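Local coordinates for penicillin-binding protein PbpB (Mycobacterium tuberculosis, PDB 6KGU) that takes part in bacterial cell-wall synthesis, forming cross-linked peptidoglycan from lipid intermediates, and binds beta-lactam antibiotics such as aztreonam, at residues A[235-243]-A[253-261]. Sequence-based numbering, arbitrary orientation.
Sequences AMANDNTFD and DKQLGNPAV
Over one face of the Asn238 amide lie Gln255 CG and Pro259 CD, the former 3.4 Å from Asn238 ND2, the latter 3.3 Å from Asn238 OD1; Thr241 OG1 lies on the opposite side. Around the edge, Asn238 ND2 bonds Asp239 O within 5° of the amide plane, while one water links ND2 to the carbonyls of Gln255 and Gly257. A second water joins Asn238 OD1, Asn258 OD1 and Ala260 N, so both amide ends are occupied and its rotation is constrained. The Asn240 amide is instead held directly: its ND2 donates to Asp253 O (2.8 Å, 165°), and OD1 accepts from Lys254 NZ at 2.9 Å. Between these amides, Gln255 N meets Asn240 O at 2.7 Å and Phe242 N meets Gln255 O at 3.0 Å, the pattern of a single parallel bridge centred on Thr241. Beside it, Leu256 CD2 packs on Phe242 CB (3.5 Å). Met236, its CG anti to the backbone N (chi1 -179°), sets CG against Ala260 CB at 3.7 Å. Asn136 of helix 135-138 bonds both Met236 O and Asn258 OD1. The contact ties outermost strand 233-238 of the antiparallel transpeptidase-domain sheet to the loop leading into helix 259-262, away from the acylation site.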
loop_
_atom_site.group_PDB
_atom_site.type_symbol
_atom_site.label_atom_id
_atom_site.label_comp_id
_atom_site.label_asym_id
_atom_site.label_seq_id
_atom_site.Cartn_x
_atom_site.Cartn_y
_atom_site.Cartn_z
ATOM N N ALA A 235 1.739 -9.491 -2.004
ATOM C CA ALA A 235 1.610 -9.111 -3.407
ATOM C C ALA A 235 1.993 -7.645 -3.539
ATOM O O ALA A 235 1.683 -6.837 -2.660
ATOM C CB ALA A 235 0.183 -9.328 -3.943
ATOM N N MET A 236 2.659 -7.308 -4.643
ATOM C CA MET A 236 2.991 -5.916 -4.941
ATOM C C MET A 236 2.972 -5.818 -6.459
ATOM O O MET A 236 3.777 -6.474 -7.129
ATOM C CB MET A 236 4.358 -5.531 -4.356
ATOM C CG MET A 236 4.789 -4.089 -4.581
ATOM S SD MET A 236 6.393 -3.677 -3.816
ATOM C CE MET A 236 5.867 -3.333 -2.132
ATOM N N ALA A 237 2.048 -5.041 -7.006
ATOM C CA ALA A 237 1.849 -5.048 -8.449
ATOM C C ALA A 237 1.539 -3.659 -8.980
ATOM O O ALA A 237 0.956 -2.817 -8.291
ATOM C CB ALA A 237 0.718 -5.998 -8.855
ATOM N N ASN A 238 1.934 -3.439 -10.231
ATOM C CA ASN A 238 1.510 -2.282 -10.995
ATOM C C ASN A 238 1.045 -2.761 -12.359
ATOM O O ASN A 238 1.299 -3.902 -12.751
ATOM C CB ASN A 238 2.634 -1.250 -11.132
ATOM C CG ASN A 238 3.964 -1.900 -11.385
ATOM O OD1 ASN A 238 4.764 -2.087 -10.459
ATOM N ND2 ASN A 238 4.211 -2.275 -12.646
ATOM N N ASP A 239 0.338 -1.884 -13.069
ATOM C CA ASP A 239 -0.068 -2.191 -14.432
ATOM C C ASP A 239 1.137 -2.085 -15.365
ATOM O O ASP A 239 2.172 -1.505 -15.016
ATOM C CB ASP A 239 -1.159 -1.224 -14.891
ATOM C CG ASP A 239 -0.621 0.181 -15.134
ATOM O OD1 ASP A 239 -0.241 0.863 -14.143
ATOM O OD2 ASP A 239 -0.591 0.604 -16.311
ATOM N N ASN A 240 0.990 -2.651 -16.566
ATOM C CA ASN A 240 1.934 -2.409 -17.661
ATOM C C ASN A 240 3.334 -2.953 -17.350
ATOM O O ASN A 240 4.338 -2.379 -17.786
ATOM C CB ASN A 240 2.007 -0.910 -17.987
ATOM C CG ASN A 240 2.604 -0.626 -19.361
ATOM O OD1 ASN A 240 2.489 -1.443 -20.276
ATOM N ND2 ASN A 240 3.248 0.538 -19.507
ATOM N N THR A 241 3.408 -4.049 -16.583
ATOM C CA THR A 241 4.684 -4.557 -16.089
ATOM C C THR A 241 5.480 -5.200 -17.215
ATOM O O THR A 241 4.957 -6.030 -17.969
ATOM C CB THR A 241 4.464 -5.587 -14.984
ATOM O OG1 THR A 241 3.652 -5.026 -13.943
ATOM C CG2 THR A 241 5.799 -6.023 -14.398
ATOM N N PHE A 242 6.767 -4.869 -17.290
ATOM C CA PHE A 242 7.596 -5.372 -18.373
ATOM C C PHE A 242 7.834 -6.878 -18.244
ATOM O O PHE A 242 7.553 -7.512 -17.219
ATOM C CB PHE A 242 8.931 -4.641 -18.409
ATOM C CG PHE A 242 9.958 -5.179 -17.440
ATOM C CD1 PHE A 242 9.742 -5.122 -16.068
ATOM C CD2 PHE A 242 11.150 -5.707 -17.903
ATOM C CE1 PHE A 242 10.697 -5.590 -15.166
ATOM C CE2 PHE A 242 12.101 -6.175 -17.015
ATOM C CZ PHE A 242 11.873 -6.109 -15.634
ATOM N N ASP A 243 8.382 -7.447 -19.309
ATOM C CA ASP A 243 8.665 -8.879 -19.340
ATOM C C ASP A 243 10.171 -9.087 -19.375
ATOM O O ASP A 243 10.794 -8.877 -20.428
ATOM C CB ASP A 243 8.002 -9.527 -20.557
ATOM C CG ASP A 243 8.206 -11.028 -20.614
ATOM O OD1 ASP A 243 8.986 -11.594 -19.809
ATOM O OD2 ASP A 243 7.588 -11.639 -21.498
ATOM N N ASP A 253 7.798 1.288 -23.771
ATOM C CA ASP A 253 6.411 1.580 -23.444
ATOM C C ASP A 253 5.911 0.791 -22.235
ATOM O O ASP A 253 4.729 0.871 -21.907
ATOM C CB ASP A 253 5.511 1.340 -24.657
ATOM C CG ASP A 253 5.431 -0.130 -25.069
ATOM O OD1 ASP A 253 6.324 -0.927 -24.714
ATOM O OD2 ASP A 253 4.468 -0.486 -25.773
ATOM N N LYS A 254 6.792 0.081 -21.540
ATOM C CA LYS A 254 6.423 -0.741 -20.397
ATOM C C LYS A 254 6.861 -0.063 -19.105
ATOM O O LYS A 254 7.670 0.867 -19.111
ATOM C CB LYS A 254 7.055 -2.137 -20.520
ATOM C CG LYS A 254 6.379 -3.006 -21.592
ATOM C CD LYS A 254 5.047 -3.461 -21.024
ATOM C CE LYS A 254 4.032 -3.825 -22.049
ATOM N NZ LYS A 254 2.774 -4.131 -21.292
ATOM N N GLN A 255 6.302 -0.529 -17.990
ATOM C CA GLN A 255 6.757 -0.112 -16.672
ATOM C C GLN A 255 7.854 -1.066 -16.221
ATOM O O GLN A 255 7.607 -2.268 -16.045
ATOM C CB GLN A 255 5.598 -0.079 -15.672
ATOM C CG GLN A 255 6.027 0.132 -14.217
ATOM C CD GLN A 255 6.721 1.466 -14.000
ATOM O OE1 GLN A 255 7.926 1.522 -13.713
ATOM N NE2 GLN A 255 5.963 2.549 -14.138
ATOM N N LEU A 256 9.077 -0.536 -16.079
ATOM C CA LEU A 256 10.251 -1.311 -15.711
ATOM C C LEU A 256 10.548 -1.277 -14.218
ATOM O O LEU A 256 11.356 -2.083 -13.751
ATOM C CB LEU A 256 11.490 -0.802 -16.462
ATOM C CG LEU A 256 11.376 -0.507 -17.965
ATOM C CD1 LEU A 256 12.742 -0.200 -18.574
ATOM C CD2 LEU A 256 10.709 -1.635 -18.707
ATOM N N GLY A 257 9.951 -0.344 -13.474
ATOM C CA GLY A 257 10.313 -0.115 -12.087
ATOM C C GLY A 257 9.256 -0.616 -11.125
ATOM O O GLY A 257 8.550 -1.587 -11.412
ATOM N N ASN A 258 9.119 0.040 -9.980
ATOM C CA ASN A 258 8.274 -0.466 -8.897
ATOM C C ASN A 258 7.614 0.712 -8.193
ATOM O O ASN A 258 7.964 1.061 -7.058
ATOM C CB ASN A 258 9.107 -1.332 -7.946
ATOM C CG ASN A 258 8.258 -2.161 -7.001
ATOM O OD1 ASN A 258 7.070 -2.402 -7.247
ATOM N ND2 ASN A 258 8.870 -2.611 -5.907
ATOM N N PRO A 259 6.637 1.353 -8.853
ATOM C CA PRO A 259 6.014 2.574 -8.300
ATOM C C PRO A 259 5.455 2.431 -6.893
ATOM O O PRO A 259 5.397 3.429 -6.165
ATOM C CB PRO A 259 4.866 2.864 -9.285
ATOM C CG PRO A 259 5.215 2.154 -10.530
ATOM C CD PRO A 259 6.071 0.963 -10.156
ATOM N N ALA A 260 4.988 1.235 -6.511
ATOM C CA ALA A 260 4.464 1.015 -5.161
ATOM C C ALA A 260 5.456 1.434 -4.079
ATOM O O ALA A 260 5.048 1.766 -2.956
ATOM C CB ALA A 260 4.101 -0.467 -4.961
ATOM N N VAL A 261 6.755 1.406 -4.380
ATOM C CA VAL A 261 7.759 1.844 -3.422
ATOM C C VAL A 261 8.485 3.100 -3.870
ATOM O O VAL A 261 8.995 3.831 -3.011
ATOM C CB VAL A 261 8.782 0.732 -3.100
ATOM C CG1 VAL A 261 8.090 -0.504 -2.530
ATOM C CG2 VAL A 261 9.650 0.395 -4.332
HETATM O O HOH W 1 7.249 -3.091 -13.387
HETATM O O HOH W 2 4.845 -1.290 -7.975
HETATM O O HOH W 3 2.080 -5.995 -19.111
#